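Local structure of possible flavin reductase (Haemophilus somnus 129PT, 2R0X) at the interface of chains A and B. The protein is a putative flavin reductase that probably binds FMN and uses NADPH to reduce flavin. Residues are numbered along the deposited sequence; one frame, centred on the assembly and turned at random. Chains: chain A/B, Possible flavin reductase.

Contact 1: the interface of chains A and B. Residues chain A 41-42, 49, 122, 133; chain B 51, 125-126, 129, 131.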
# COMPACT_ATOMS: atom_id res chain seq x y z
N VAL A 41 -8.03 3.29 -0.24
CA VAL A 41 -9.00 2.27 -0.54
C VAL A 41 -10.05 2.86 -1.45
O VAL A 41 -10.28 2.38 -2.56
CB VAL A 41 -9.68 1.80 0.71
CG1 VAL A 41 -10.83 0.83 0.36
CG2 VAL A 41 -8.64 1.14 1.61
N THR A 42 -10.68 3.91 -0.95
CA THR A 42 -11.79 4.50 -1.68
C THR A 42 -11.87 6.00 -1.42
O THR A 42 -11.29 6.49 -0.44
CB THR A 42 -13.15 3.78 -1.31
OG1 THR A 42 -14.17 4.28 -2.14
CG2 THR A 42 -13.50 3.97 0.16
N LEU A 49 -6.45 2.10 4.37
CA LEU A 49 -6.22 0.98 5.25
C LEU A 49 -4.81 0.97 5.75
O LEU A 49 -3.90 1.53 5.13
CB LEU A 49 -6.56 -0.36 4.58
CG LEU A 49 -5.70 -0.80 3.38
CD1 LEU A 49 -4.38 -1.42 3.80
CD2 LEU A 49 -6.44 -1.83 2.45
N GLU A 122 -13.75 -0.39 10.77
CA GLU A 122 -13.86 -1.83 10.92
C GLU A 122 -12.46 -2.45 10.88
O GLU A 122 -11.49 -1.84 10.41
CB GLU A 122 -14.84 -2.41 9.91
CG GLU A 122 -14.36 -2.41 8.54
CD GLU A 122 -15.26 -3.09 7.52
OE1 GLU A 122 -16.30 -3.67 7.88
OE2 GLU A 122 -14.88 -3.07 6.34
N ILE A 133 -9.57 -0.62 8.57
CA ILE A 133 -10.27 0.20 7.58
C ILE A 133 -10.55 1.53 8.22
O ILE A 133 -11.18 1.58 9.28
CB ILE A 133 -11.61 -0.42 7.17
CG1 ILE A 133 -11.39 -1.77 6.52
CG2 ILE A 133 -12.33 0.47 6.21
CD1 ILE A 133 -10.42 -1.75 5.40
N CYS B 51 -6.43 -3.43 -3.89
CA CYS B 51 -7.72 -2.76 -3.91
C CYS B 51 -8.17 -2.58 -5.37
O CYS B 51 -7.35 -2.29 -6.25
CB CYS B 51 -7.68 -1.44 -3.16
SG CYS B 51 -7.22 -1.55 -1.47
N HIS B 125 -15.81 -6.15 0.82
CA HIS B 125 -16.39 -4.99 0.19
C HIS B 125 -16.18 -3.73 1.04
O HIS B 125 -16.50 -3.72 2.22
CB HIS B 125 -17.90 -5.19 -0.03
CG HIS B 125 -18.26 -6.40 -0.81
ND1 HIS B 125 -17.70 -6.71 -2.02
CD2 HIS B 125 -19.15 -7.40 -0.55
CE1 HIS B 125 -18.23 -7.83 -2.49
NE2 HIS B 125 -19.12 -8.27 -1.62
N VAL B 126 -15.69 -2.67 0.39
CA VAL B 126 -15.54 -1.37 1.01
C VAL B 126 -16.13 -0.30 0.09
O VAL B 126 -15.42 0.47 -0.57
CB VAL B 126 -14.06 -1.05 1.35
CG1 VAL B 126 -13.96 0.25 2.23
CG2 VAL B 126 -13.43 -2.21 2.10
N HIS B 129 -15.10 0.12 -3.73
CA HIS B 129 -13.94 -0.73 -3.94
C HIS B 129 -14.08 -2.00 -3.15
O HIS B 129 -14.79 -2.08 -2.13
CB HIS B 129 -12.63 0.01 -3.57
CG HIS B 129 -12.27 1.08 -4.52
ND1 HIS B 129 -13.03 2.22 -4.69
CD2 HIS B 129 -11.23 1.20 -5.35
CE1 HIS B 129 -12.45 3.00 -5.59
NE2 HIS B 129 -11.38 2.38 -6.03
N ILE B 131 -11.41 -5.06 -1.39
CA ILE B 131 -10.08 -5.50 -1.01
C ILE B 131 -9.98 -6.99 -1.38
O ILE B 131 -10.77 -7.82 -0.92
CB ILE B 131 -9.79 -5.33 0.47
CG1 ILE B 131 -10.02 -3.89 0.90
CG2 ILE B 131 -8.35 -5.77 0.82
CD1 ILE B 131 -9.98 -3.71 2.44
O HOH W 1 -15.67 -4.86 4.55
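A:Ile133 and B:Ile131 meet tip to tip, their CD1 methyls 3.6 Å apart, and this pair anchors the tightly packed, apolar part of the contact. The B:Ile131 chain is extended past CB (chi2 170°), which carries its CD1 far enough to touch A:Leu49 as well; there CD2 of the leucine lies 4.0 Å from that methyl and also rests against the sulphur of B:Cys51. Beside this group A:Val41 and B:Val126 cross at about a right angle, CG1 to CG1 at 3.7 Å. A:Val41 turns a second, polar group to chain B: its carbonyl oxygen sits over one face of the B:His129 imidazole, 3.0 Å above the plane and offset toward the CG–CD2 rim. This is a face contact and not a hydrogen bond. A:Thr42 follows along the same strand, with OG1 3.5 Å from ND1 of B:His129. The other flank is looser and wet. The carboxylate of A:Glu122 and the backbone carbonyl of B:His125 stand 4.5 Å apart, OE2 to O, and a water bridges them, 2.6 Å from OE2 and 2.7 Å from O. No direct polar bond spans this patch, so methyl packing with a hydrated margin joins strands 38-43, 46-53, 114-126 and 129-141 of the two subunits in the deposited two-fold dimer, which may well be the working form.

Contact 2: the interface of chains A and B. Residues chain A 16, 18, 147, 149, 158; chain B 15-16, 149, 156, 158.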
# COMPACT_ATOMS: atom_id res chain seq x y z
N ALA A 16 9.04 -0.61 -3.59
CA ALA A 16 9.22 0.71 -3.04
C ALA A 16 7.98 1.10 -2.25
O ALA A 16 6.86 0.92 -2.73
CB ALA A 16 9.41 1.72 -4.15
N ALA A 18 6.24 4.20 0.50
CA ALA A 18 6.19 5.32 1.41
C ALA A 18 6.31 4.78 2.82
O ALA A 18 6.07 3.63 3.11
CB ALA A 18 4.94 6.14 1.23
N ALA A 147 9.48 13.11 -0.21
CA ALA A 147 8.96 11.94 0.52
C ALA A 147 10.06 10.98 0.89
O ALA A 147 11.00 10.77 0.10
CB ALA A 147 7.95 11.18 -0.35
N VAL A 149 11.07 7.20 1.11
CA VAL A 149 10.73 5.92 0.47
C VAL A 149 11.72 4.87 0.93
O VAL A 149 12.91 5.17 1.04
CB VAL A 149 10.63 6.06 -1.06
CG1 VAL A 149 10.60 4.70 -1.79
CG2 VAL A 149 9.41 6.91 -1.45
N VAL A 158 12.12 10.89 -2.61
CA VAL A 158 11.35 11.05 -3.83
C VAL A 158 10.58 12.35 -3.80
O VAL A 158 9.73 12.54 -2.95
CB VAL A 158 10.38 9.88 -4.04
CG1 VAL A 158 9.57 10.11 -5.31
CG2 VAL A 158 11.19 8.62 -4.15
OXT VAL A 158 10.89 13.22 -4.63
N LEU B 15 1.56 10.99 -1.60
CA LEU B 15 1.97 9.67 -1.05
C LEU B 15 2.61 8.82 -2.14
O LEU B 15 1.92 8.35 -3.04
CB LEU B 15 0.75 8.94 -0.43
CG LEU B 15 0.98 7.87 0.65
CD1 LEU B 15 -0.29 7.62 1.47
CD2 LEU B 15 1.46 6.56 0.05
N ALA B 16 3.94 8.67 -2.07
CA ALA B 16 4.72 7.95 -3.05
C ALA B 16 4.26 6.50 -3.09
O ALA B 16 4.08 5.87 -2.04
CB ALA B 16 6.19 7.96 -2.66
N VAL B 149 8.04 4.67 -9.45
CA VAL B 149 7.29 5.27 -8.34
C VAL B 149 6.48 6.42 -8.87
O VAL B 149 6.97 7.17 -9.72
CB VAL B 149 8.22 5.65 -7.17
CG1 VAL B 149 7.55 6.56 -6.13
CG2 VAL B 149 8.78 4.38 -6.49
N HIS B 156 8.83 8.60 -11.25
CA HIS B 156 10.10 8.68 -10.60
C HIS B 156 10.77 7.32 -10.67
O HIS B 156 10.10 6.30 -10.79
CB HIS B 156 9.92 9.05 -9.11
CG HIS B 156 9.10 10.27 -8.93
ND1 HIS B 156 9.61 11.55 -8.97
CD2 HIS B 156 7.77 10.40 -8.75
CE1 HIS B 156 8.62 12.42 -8.79
NE2 HIS B 156 7.49 11.74 -8.69
N VAL B 158 13.29 4.88 -8.48
CA VAL B 158 13.88 4.61 -7.19
C VAL B 158 14.69 3.33 -7.23
O VAL B 158 14.13 2.28 -7.47
CB VAL B 158 12.82 4.52 -6.08
CG1 VAL B 158 13.49 4.20 -4.75
CG2 VAL B 158 12.10 5.84 -6.02
OXT VAL B 158 15.91 3.42 -7.07
O HOH W 2 3.66 3.43 -0.76
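A:Val158, the C-terminal residue, packs against B:Val158 and B:His156, and its side chain divides at CB to serve both. With CG1 anti to the backbone N (chi1 178°), that branch lies over one face of the B:His156 imidazole, 3.8 Å from the ring centroid, in a CH-pi contact offset toward the rim; CG of the ring is its nearest atom. The same methyl comes within 4.2 Å of CG1 of B:Val149, so it touches an aromatic face and, roughly perpendicular to that, an aliphatic branch. From CB the other branch, CG2, points beside the backbone N and meets CG2 of B:Val158 at 3.5 Å, a rather snug methyl pair in which the two side chains cross at about a right angle. Nearer the amino-terminal segments, the alanines take over. CG2 of A:Val149 touches CB of B:Ala16 at 3.6 Å, and CG2 of B:Val149 touches CB of A:Ala16 at the same distance, a reciprocal pair that reflects the two-fold symmetry. CB of A:Ala18 adds to this packing, lying 3.7 Å from CD2 of B:Leu15 and also against the carbonyl oxygen of B:Ala16. That oxygen has a water partner at 2.8 Å; the water in turn accepts a nearly straight hydrogen bond, 167° at the hydrogen, from the backbone N of A:Ala18. The small alanine methyls probably allow the main chains to approach here. The patch brings the two C-termini together, sets A:Val158 against B:Val149 and B:His156, and packs A:Val149 and A:Ala18 against the 15-16 segment of chain B, which likely helps to hold the dimer.

About 22 Å separates the centres of contact 1 and contact 2, and they have no residue or regular element in common. Contact 1 draws on strands 38-43, 46-53, 114-126 and 129-141, whereas contact 2 combines the segment around strand 17-18 with strands 148-151 and 154-157 and the C-terminus. Both belong to one two-fold symmetric interface, so every contact recurs with the chains exchanged. Holding the subunits at two separated places should restrict rocking of one against the other, and both early and late segments take part in the two-fold pairing seen in the deposited assembly, which may be the biological dimer.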